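Local coordinates for protein periplasmic chaperone Spy (Escherichia coli, PDB 3OEO) that probably acts as an ATP-independent periplasmic chaperone that limits protein aggregation and helps substrates refold, working as a cradle-shaped homodimer, at residues I45-R55 against A95-I106. Sequence-based numbering, arbitrary orientation.
Sequences IMKGQRDQMKR and AHMETQNKIYNI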
loop_
_atom_site.group_PDB
_atom_site.type_symbol
_atom_site.label_atom_id
_atom_site.label_comp_id
_atom_site.label_asym_id
_atom_site.label_seq_id
_atom_site.Cartn_x
_atom_site.Cartn_y
_atom_site.Cartn_z
ATOM N N ILE A 45 -15.522 11.706 9.143
ATOM C CA ILE A 45 -15.444 10.522 8.288
ATOM C C ILE A 45 -14.029 9.953 8.268
ATOM O O ILE A 45 -13.849 8.738 8.164
ATOM C CB ILE A 45 -15.903 10.838 6.840
ATOM C CG1 ILE A 45 -17.277 11.507 6.849
ATOM C CG2 ILE A 45 -15.951 9.566 5.992
ATOM C CD1 ILE A 45 -17.607 12.241 5.573
ATOM N N MET A 46 -13.031 10.830 8.356
ATOM C CA MET A 46 -11.636 10.400 8.429
ATOM C C MET A 46 -11.353 9.695 9.756
ATOM O O MET A 46 -10.591 8.727 9.804
ATOM C CB MET A 46 -10.685 11.577 8.210
ATOM C CG MET A 46 -10.552 12.012 6.760
ATOM S SD MET A 46 -10.031 10.658 5.686
ATOM C CE MET A 46 -9.771 11.513 4.129
ATOM N N LYS A 47 -11.988 10.184 10.820
ATOM C CA LYS A 47 -11.985 9.510 12.118
ATOM C C LYS A 47 -12.873 8.260 12.089
ATOM O O LYS A 47 -12.933 7.501 13.062
ATOM C CB LYS A 47 -12.434 10.462 13.233
ATOM C CG LYS A 47 -11.381 11.479 13.648
ATOM C CD LYS A 47 -11.797 12.208 14.917
ATOM C CE LYS A 47 -10.676 13.088 15.452
ATOM N NZ LYS A 47 -10.973 13.582 16.821
ATOM N N GLY A 48 -13.571 8.070 10.972
ATOM C CA GLY A 48 -14.277 6.825 10.692
ATOM C C GLY A 48 -13.445 5.945 9.775
ATOM O O GLY A 48 -13.678 4.739 9.681
ATOM N N GLN A 49 -12.469 6.562 9.108
ATOM C CA GLN A 49 -11.573 5.883 8.170
ATOM C C GLN A 49 -10.326 5.321 8.870
ATOM O O GLN A 49 -9.641 4.449 8.324
ATOM C CB GLN A 49 -11.169 6.860 7.058
ATOM C CG GLN A 49 -10.409 6.263 5.872
ATOM C CD GLN A 49 -9.939 7.329 4.887
ATOM O OE1 GLN A 49 -8.751 7.440 4.593
ATOM N NE2 GLN A 49 -10.870 8.129 4.391
ATOM N N ARG A 50 -10.037 5.825 10.071
ATOM C CA ARG A 50 -8.864 5.396 10.832
ATOM C C ARG A 50 -9.211 4.373 11.917
ATOM O O ARG A 50 -8.881 3.192 11.789
ATOM C CB ARG A 50 -8.156 6.598 11.470
ATOM C CG ARG A 50 -7.294 7.436 10.540
ATOM C CD ARG A 50 -6.700 8.611 11.317
ATOM N NE ARG A 50 -5.789 9.434 10.520
ATOM C CZ ARG A 50 -5.234 10.570 10.942
ATOM N NH1 ARG A 50 -5.492 11.037 12.157
ATOM N NH2 ARG A 50 -4.418 11.246 10.143
ATOM N N ASP A 51 -9.885 4.840 12.969
ATOM C CA ASP A 51 -10.107 4.070 14.200
ATOM C C ASP A 51 -10.895 2.771 13.997
ATOM O O ASP A 51 -10.298 1.709 13.804
ATOM C CB ASP A 51 -10.776 4.946 15.274
ATOM C CG ASP A 51 -9.934 6.158 15.663
ATOM O OD1 ASP A 51 -8.718 6.004 15.904
ATOM O OD2 ASP A 51 -10.499 7.270 15.740
ATOM N N GLN A 52 -12.226 2.867 14.040
ATOM C CA GLN A 52 -13.131 1.708 13.942
ATOM C C GLN A 52 -12.681 0.692 12.888
ATOM O O GLN A 52 -12.788 -0.522 13.095
ATOM C CB GLN A 52 -14.564 2.179 13.660
ATOM C CG GLN A 52 -15.639 1.092 13.732
ATOM C CD GLN A 52 -16.097 0.780 15.150
ATOM O OE1 GLN A 52 -15.751 1.478 16.105
ATOM N NE2 GLN A 52 -16.892 -0.276 15.289
ATOM N N MET A 53 -12.175 1.209 11.769
ATOM C CA MET A 53 -11.609 0.406 10.692
ATOM C C MET A 53 -10.205 -0.063 11.082
ATOM O O MET A 53 -9.202 0.489 10.612
ATOM C CB MET A 53 -11.542 1.253 9.424
ATOM C CG MET A 53 -11.853 0.501 8.148
ATOM S SD MET A 53 -13.611 0.137 7.917
ATOM C CE MET A 53 -14.375 1.747 8.172
ATOM N N LYS A 54 -10.145 -1.088 11.933
ATOM C CA LYS A 54 -8.893 -1.532 12.564
ATOM C C LYS A 54 -7.760 -1.846 11.574
ATOM O O LYS A 54 -7.888 -2.732 10.724
ATOM C CB LYS A 54 -9.147 -2.712 13.512
ATOM C CG LYS A 54 -9.868 -2.329 14.800
ATOM C CD LYS A 54 -9.959 -3.503 15.760
ATOM C CE LYS A 54 -10.585 -3.091 17.085
ATOM N NZ LYS A 54 -10.693 -4.239 18.028
ATOM N N ARG A 55 -6.654 -1.113 11.711
ATOM C CA ARG A 55 -5.523 -1.197 10.777
ATOM C C ARG A 55 -4.375 -2.168 11.150
ATOM O O ARG A 55 -3.824 -2.819 10.257
ATOM C CB ARG A 55 -4.952 0.203 10.479
ATOM C CG ARG A 55 -5.955 1.192 9.883
ATOM C CD ARG A 55 -5.266 2.376 9.202
ATOM N NE ARG A 55 -4.783 2.046 7.860
ATOM C CZ ARG A 55 -5.511 2.132 6.745
ATOM N NH1 ARG A 55 -6.775 2.537 6.791
ATOM N NH2 ARG A 55 -4.976 1.802 5.575
ATOM N N ALA A 95 -13.219 -0.286 2.853
ATOM C CA ALA A 95 -13.549 0.775 3.808
ATOM C C ALA A 95 -13.081 2.171 3.413
ATOM O O ALA A 95 -13.809 3.148 3.604
ATOM C CB ALA A 95 -12.994 0.424 5.139
ATOM N N HIS A 96 -11.862 2.257 2.887
ATOM C CA HIS A 96 -11.294 3.519 2.421
ATOM C C HIS A 96 -12.165 4.117 1.315
ATOM O O HIS A 96 -12.463 5.306 1.323
ATOM C CB HIS A 96 -9.863 3.300 1.906
ATOM C CG HIS A 96 -8.923 4.430 2.210
ATOM N ND1 HIS A 96 -8.630 5.422 1.298
ATOM C CD2 HIS A 96 -8.204 4.718 3.323
ATOM C CE1 HIS A 96 -7.775 6.274 1.836
ATOM N NE2 HIS A 96 -7.501 5.871 3.064
ATOM N N MET A 97 -12.578 3.277 0.372
ATOM C CA MET A 97 -13.377 3.712 -0.775
ATOM C C MET A 97 -14.739 4.263 -0.343
ATOM O O MET A 97 -15.185 5.279 -0.873
ATOM C CB MET A 97 -13.532 2.571 -1.783
ATOM C CG MET A 97 -12.224 2.167 -2.464
ATOM S SD MET A 97 -12.392 0.707 -3.508
ATOM C CE MET A 97 -10.951 0.864 -4.556
ATOM N N GLU A 98 -15.370 3.609 0.634
ATOM C CA GLU A 98 -16.612 4.112 1.239
ATOM C C GLU A 98 -16.446 5.568 1.670
ATOM O O GLU A 98 -17.240 6.430 1.290
ATOM C CB GLU A 98 -17.034 3.289 2.466
ATOM C CG GLU A 98 -16.998 1.770 2.309
ATOM C CD GLU A 98 -17.734 1.035 3.424
ATOM O OE1 GLU A 98 -17.903 -0.195 3.314
ATOM O OE2 GLU A 98 -18.144 1.681 4.416
ATOM N N THR A 99 -15.400 5.824 2.457
ATOM C CA THR A 99 -15.165 7.129 3.068
ATOM C C THR A 99 -14.841 8.209 2.036
ATOM O O THR A 99 -15.459 9.273 2.050
ATOM C CB THR A 99 -14.050 7.074 4.134
ATOM O OG1 THR A 99 -12.816 6.707 3.515
ATOM C CG2 THR A 99 -14.385 6.065 5.219
ATOM N N GLN A 100 -13.888 7.932 1.143
ATOM C CA GLN A 100 -13.541 8.863 0.065
ATOM C C GLN A 100 -14.681 9.108 -0.934
ATOM O O GLN A 100 -14.758 10.177 -1.544
ATOM C CB GLN A 100 -12.235 8.463 -0.632
ATOM C CG GLN A 100 -11.006 9.159 -0.021
ATOM C CD GLN A 100 -9.673 8.559 -0.453
ATOM O OE1 GLN A 100 -9.564 7.352 -0.697
ATOM N NE2 GLN A 100 -8.644 9.403 -0.527
ATOM N N ASN A 101 -15.568 8.124 -1.087
ATOM C CA ASN A 101 -16.833 8.361 -1.770
ATOM C C ASN A 101 -17.690 9.351 -0.973
ATOM O O ASN A 101 -18.152 10.359 -1.512
ATOM C CB ASN A 101 -17.594 7.054 -2.003
ATOM C CG ASN A 101 -18.617 7.156 -3.135
ATOM O OD1 ASN A 101 -19.456 6.282 -3.304
ATOM N ND2 ASN A 101 -18.543 8.222 -3.912
ATOM N N LYS A 102 -17.877 9.063 0.315
ATOM C CA LYS A 102 -18.693 9.890 1.202
ATOM C C LYS A 102 -18.275 11.367 1.228
ATOM O O LYS A 102 -19.136 12.249 1.262
ATOM C CB LYS A 102 -18.741 9.286 2.611
ATOM C CG LYS A 102 -19.666 8.061 2.721
ATOM C CD LYS A 102 -19.540 7.337 4.059
ATOM C CE LYS A 102 -20.473 6.129 4.104
ATOM N NZ LYS A 102 -20.435 5.355 5.381
ATOM N N ILE A 103 -16.970 11.640 1.203
ATOM C CA ILE A 103 -16.496 13.025 1.073
ATOM C C ILE A 103 -16.896 13.617 -0.283
ATOM O O ILE A 103 -17.309 14.774 -0.354
ATOM C CB ILE A 103 -14.958 13.212 1.360
ATOM C CG1 ILE A 103 -14.348 14.297 0.457
ATOM C CG2 ILE A 103 -14.194 11.916 1.200
ATOM C CD1 ILE A 103 -12.857 14.507 0.634
ATOM N N TYR A 104 -16.785 12.820 -1.345
ATOM C CA TYR A 104 -17.239 13.241 -2.673
ATOM C C TYR A 104 -18.667 13.778 -2.565
ATOM O O TYR A 104 -19.001 14.795 -3.167
ATOM C CB TYR A 104 -17.150 12.068 -3.675
ATOM C CG TYR A 104 -17.577 12.376 -5.103
ATOM C CD1 TYR A 104 -18.877 12.108 -5.538
ATOM C CD2 TYR A 104 -16.676 12.914 -6.021
ATOM C CE1 TYR A 104 -19.272 12.384 -6.845
ATOM C CE2 TYR A 104 -17.061 13.198 -7.336
ATOM C CZ TYR A 104 -18.361 12.929 -7.739
ATOM O OH TYR A 104 -18.748 13.200 -9.035
ATOM N N ASN A 105 -19.482 13.109 -1.753
ATOM C CA ASN A 105 -20.903 13.424 -1.618
ATOM C C ASN A 105 -21.207 14.618 -0.720
ATOM O O ASN A 105 -22.350 15.084 -0.656
ATOM C CB ASN A 105 -21.680 12.190 -1.147
ATOM C CG ASN A 105 -22.091 11.273 -2.297
ATOM O OD1 ASN A 105 -23.225 10.784 -2.335
ATOM N ND2 ASN A 105 -21.174 11.036 -3.238
ATOM N N ILE A 106 -20.180 15.096 -0.022
ATOM C CA ILE A 106 -20.276 16.315 0.775
ATOM C C ILE A 106 -20.052 17.515 -0.137
ATOM O O ILE A 106 -20.497 18.626 0.155
ATOM C CB ILE A 106 -19.242 16.332 1.917
ATOM C CG1 ILE A 106 -19.462 15.143 2.851
ATOM C CG2 ILE A 106 -19.317 17.644 2.700
ATOM C CD1 ILE A 106 -18.414 15.012 3.934
#
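Ile45 and Gln49 lie against Thr99 and His96 where helix 38-49 meets helix 87-104, an antiparallel helix pair in the elongated cradle of the CpxP/Spy family. The short segment axes approach to 9.6 Å, a worked example of how residues one turn apart, Ile45 and Gln49, can divide apolar and polar contacts, with the chain after the helix adding to both.

The apolar share falls to Ile45. Its CG2, anti to the backbone N, passes alongside Thr99 CB at 3.6 Å, while CD1 reaches onward to meet Ile106 CD1 tip to tip. Beyond the helix end, Met53, centre of an inverse gamma turn, lies close to Ala95 CB, though its exact placement is doubtful.

Polar groups gather around Gln49. With CG anti to the backbone N (chi1 -171°), its extended chain carries the amide over one face of the His96 ring, the planes 59° apart and CD offset toward the rim. Arg55 NH1 approaches the same ring at its edge, 4.3 Å from CD2. His96 ND1 donates a weak hydrogen bond to Gln100 OE1. With an alanine here, the Gln49 amide would probably lose the ring beneath its CD and be freer to turn, and Gln100 OE1 would lose its weak donor.

The second subunit packs elsewhere on helix 87-104, its Phe73 against Glu98 and Asn101. His96 O accepts two bonds, from Gln100 N at 3.0 Å and from Thr99 OG1, which sits 26° off the carbonyl plane.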